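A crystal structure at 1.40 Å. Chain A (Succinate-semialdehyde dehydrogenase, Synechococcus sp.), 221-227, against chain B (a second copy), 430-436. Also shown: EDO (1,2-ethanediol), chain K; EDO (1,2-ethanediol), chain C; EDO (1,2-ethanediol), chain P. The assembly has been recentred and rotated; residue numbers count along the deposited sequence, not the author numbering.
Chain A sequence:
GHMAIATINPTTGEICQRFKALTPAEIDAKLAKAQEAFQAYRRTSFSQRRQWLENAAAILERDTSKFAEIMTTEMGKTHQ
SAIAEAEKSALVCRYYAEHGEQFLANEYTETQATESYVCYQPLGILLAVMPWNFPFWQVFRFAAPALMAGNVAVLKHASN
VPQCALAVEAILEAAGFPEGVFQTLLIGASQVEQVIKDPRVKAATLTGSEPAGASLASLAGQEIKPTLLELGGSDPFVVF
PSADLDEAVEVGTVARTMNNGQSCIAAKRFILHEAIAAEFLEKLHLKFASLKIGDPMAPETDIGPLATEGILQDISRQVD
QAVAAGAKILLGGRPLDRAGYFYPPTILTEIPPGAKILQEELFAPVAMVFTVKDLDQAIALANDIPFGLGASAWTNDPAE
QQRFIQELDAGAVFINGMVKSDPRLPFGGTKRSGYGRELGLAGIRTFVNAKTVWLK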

# COMPACT_ATOMS: atom_id res chain seq x y z
N GLY A 221 -7.94 4.66 5.59
CA GLY A 221 -7.04 4.34 6.68
C GLY A 221 -7.79 4.07 7.97
O GLY A 221 -7.48 3.11 8.68
N GLN A 222 -8.78 4.90 8.27
CA GLN A 222 -9.61 4.69 9.46
C GLN A 222 -10.31 3.33 9.42
O GLN A 222 -10.52 2.71 10.46
CB GLN A 222 -10.64 5.81 9.58
CG GLN A 222 -11.58 5.67 10.76
CD GLN A 222 -10.86 5.76 12.10
OE1 GLN A 222 -9.89 6.50 12.24
NE2 GLN A 222 -11.34 5.01 13.09
N GLU A 223 -10.65 2.87 8.22
CA GLU A 223 -11.34 1.60 8.04
C GLU A 223 -10.41 0.41 7.80
O GLU A 223 -10.88 -0.69 7.51
CB GLU A 223 -12.34 1.70 6.88
CG GLU A 223 -13.34 2.84 7.02
CD GLU A 223 -14.17 2.73 8.27
OE1 GLU A 223 -14.64 1.62 8.58
OE2 GLU A 223 -14.35 3.76 8.96
N ILE A 224 -9.10 0.63 7.95
CA ILE A 224 -8.09 -0.42 7.75
C ILE A 224 -8.18 -1.02 6.34
O ILE A 224 -8.20 -2.24 6.16
CB ILE A 224 -8.19 -1.57 8.80
CG1 ILE A 224 -8.43 -1.00 10.21
CG2 ILE A 224 -6.94 -2.45 8.80
CD1 ILE A 224 -7.36 -0.04 10.68
N LYS A 225 -8.25 -0.15 5.33
CA LYS A 225 -8.36 -0.63 3.96
C LYS A 225 -7.23 -0.08 3.11
O LYS A 225 -6.90 1.09 3.20
CB LYS A 225 -9.72 -0.26 3.37
CG LYS A 225 -10.87 -0.93 4.10
CD LYS A 225 -12.24 -0.48 3.63
CE LYS A 225 -13.30 -1.10 4.53
NZ LYS A 225 -14.69 -0.80 4.07
N PRO A 226 -6.64 -0.94 2.28
CA PRO A 226 -5.51 -0.50 1.46
C PRO A 226 -5.93 0.44 0.35
O PRO A 226 -7.07 0.37 -0.15
CB PRO A 226 -4.96 -1.80 0.88
CG PRO A 226 -6.15 -2.72 0.83
CD PRO A 226 -6.97 -2.36 2.05
N THR A 227 -5.00 1.32 -0.03
CA THR A 227 -5.24 2.28 -1.09
C THR A 227 -4.08 2.38 -2.06
O THR A 227 -2.97 1.90 -1.79
CB THR A 227 -5.51 3.70 -0.55
OG1 THR A 227 -4.42 4.10 0.29
CG2 THR A 227 -6.79 3.73 0.25
N THR B 430 -5.39 -9.86 6.03
CA THR B 430 -6.47 -9.38 5.19
C THR B 430 -7.60 -8.93 6.10
O THR B 430 -7.53 -9.09 7.32
CB THR B 430 -6.99 -10.48 4.25
OG1 THR B 430 -7.66 -11.49 5.01
CG2 THR B 430 -5.86 -11.11 3.49
N LYS B 431 -8.64 -8.37 5.49
CA LYS B 431 -9.80 -7.92 6.26
C LYS B 431 -9.33 -6.95 7.36
O LYS B 431 -8.48 -6.10 7.09
CB LYS B 431 -10.57 -9.12 6.83
CG LYS B 431 -11.16 -10.02 5.73
CD LYS B 431 -11.63 -11.38 6.25
CE LYS B 431 -12.78 -11.26 7.23
NZ LYS B 431 -13.36 -12.61 7.52
N ARG B 432 -9.84 -7.05 8.58
CA ARG B 432 -9.45 -6.10 9.62
C ARG B 432 -8.09 -6.41 10.25
O ARG B 432 -7.65 -5.71 11.16
CB ARG B 432 -10.55 -5.97 10.68
CG ARG B 432 -11.82 -5.28 10.17
CD ARG B 432 -11.72 -3.77 10.27
NE ARG B 432 -12.77 -3.09 9.51
CZ ARG B 432 -13.14 -1.83 9.70
NH1 ARG B 432 -12.54 -1.11 10.63
NH2 ARG B 432 -14.09 -1.29 8.95
N SER B 433 -7.42 -7.45 9.76
CA SER B 433 -6.06 -7.76 10.22
C SER B 433 -4.99 -6.93 9.53
O SER B 433 -3.81 -7.06 9.86
CB SER B 433 -5.75 -9.24 10.05
OG SER B 433 -6.59 -10.03 10.87
N GLY B 434 -5.38 -6.11 8.57
CA GLY B 434 -4.42 -5.22 7.93
C GLY B 434 -4.23 -5.47 6.45
O GLY B 434 -5.07 -6.07 5.78
N TYR B 435 -3.11 -4.96 5.94
CA TYR B 435 -2.79 -5.03 4.53
C TYR B 435 -1.29 -4.80 4.38
O TYR B 435 -0.64 -4.23 5.27
CB TYR B 435 -3.58 -3.99 3.71
CG TYR B 435 -3.49 -2.58 4.27
CD1 TYR B 435 -4.54 -2.03 4.98
CD2 TYR B 435 -2.34 -1.82 4.09
CE1 TYR B 435 -4.46 -0.75 5.51
CE2 TYR B 435 -2.24 -0.54 4.61
CZ TYR B 435 -3.30 -0.01 5.32
OH TYR B 435 -3.22 1.26 5.84
N GLY B 436 -0.75 -5.22 3.24
CA GLY B 436 0.67 -5.18 3.01
C GLY B 436 1.32 -6.44 3.56
O GLY B 436 0.72 -7.18 4.34
C1 EDO K . -1.11 2.72 1.87
O1 EDO K . -0.02 2.08 1.19
C2 EDO K . -2.38 1.86 1.79
O2 EDO K . -2.10 0.63 1.10
C1 EDO C . -9.22 -13.08 2.39
O1 EDO C . -9.77 -12.51 3.57
C2 EDO C . -9.48 -12.14 1.22
O2 EDO C . -8.59 -11.03 1.25
C1 EDO P . -11.52 4.90 16.86
O1 EDO P . -10.59 4.29 15.95
C2 EDO P . -11.24 4.38 18.27
O2 EDO P . -11.54 2.98 18.31
O HOH W 1 -7.84 -4.64 4.83

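The residue of chain A with the most surface covered by chain B, Ile224(A), has left-handed backbone angles (58/48), unusual for a beta-branched side chain. A water links the two backbones: water 1 lies 2.8 Å from both Ile224(A) O and Lys431(B) O, placed to donate to either, bridging two carbonyl oxygens that lie 4.0 Å apart and could not bond to one another. The one direct hydrogen bond across the contact belongs to a salt bridge, Arg432(B) NH2 to Glu223(A) OE1 at 3.0 Å. The CA-to-CB bond of Arg432(B) points sideways, but its long side chain carries the guanidinium back to chain A, where Glu223(A) O lies over one face. Glu223(A), just past the end of a helix, folds back with both chi1 and chi2 in m to meet it.

Ile224(A) points toward chain B and is buried. Its CG2 packs 3.8 Å from Gly434(B) CA, against a backbone with no side chain; the phi/psi of Gly434(B), 117/-161, by themselves call for glycine. Tyr435(B) also points toward its partner, laying its ring along the backbone of chain A. The ring edge meets Ile224(A) C, 3.8 Å from Tyr435(B) CE1, while Pro226(A) covers one face, its CB 3.8 Å from Tyr435(B) CG in an off-centre CH-pi contact. Together the stretches bury 390 Å², with Arg432(B), Tyr435(B) and Ile224(A) contributing most.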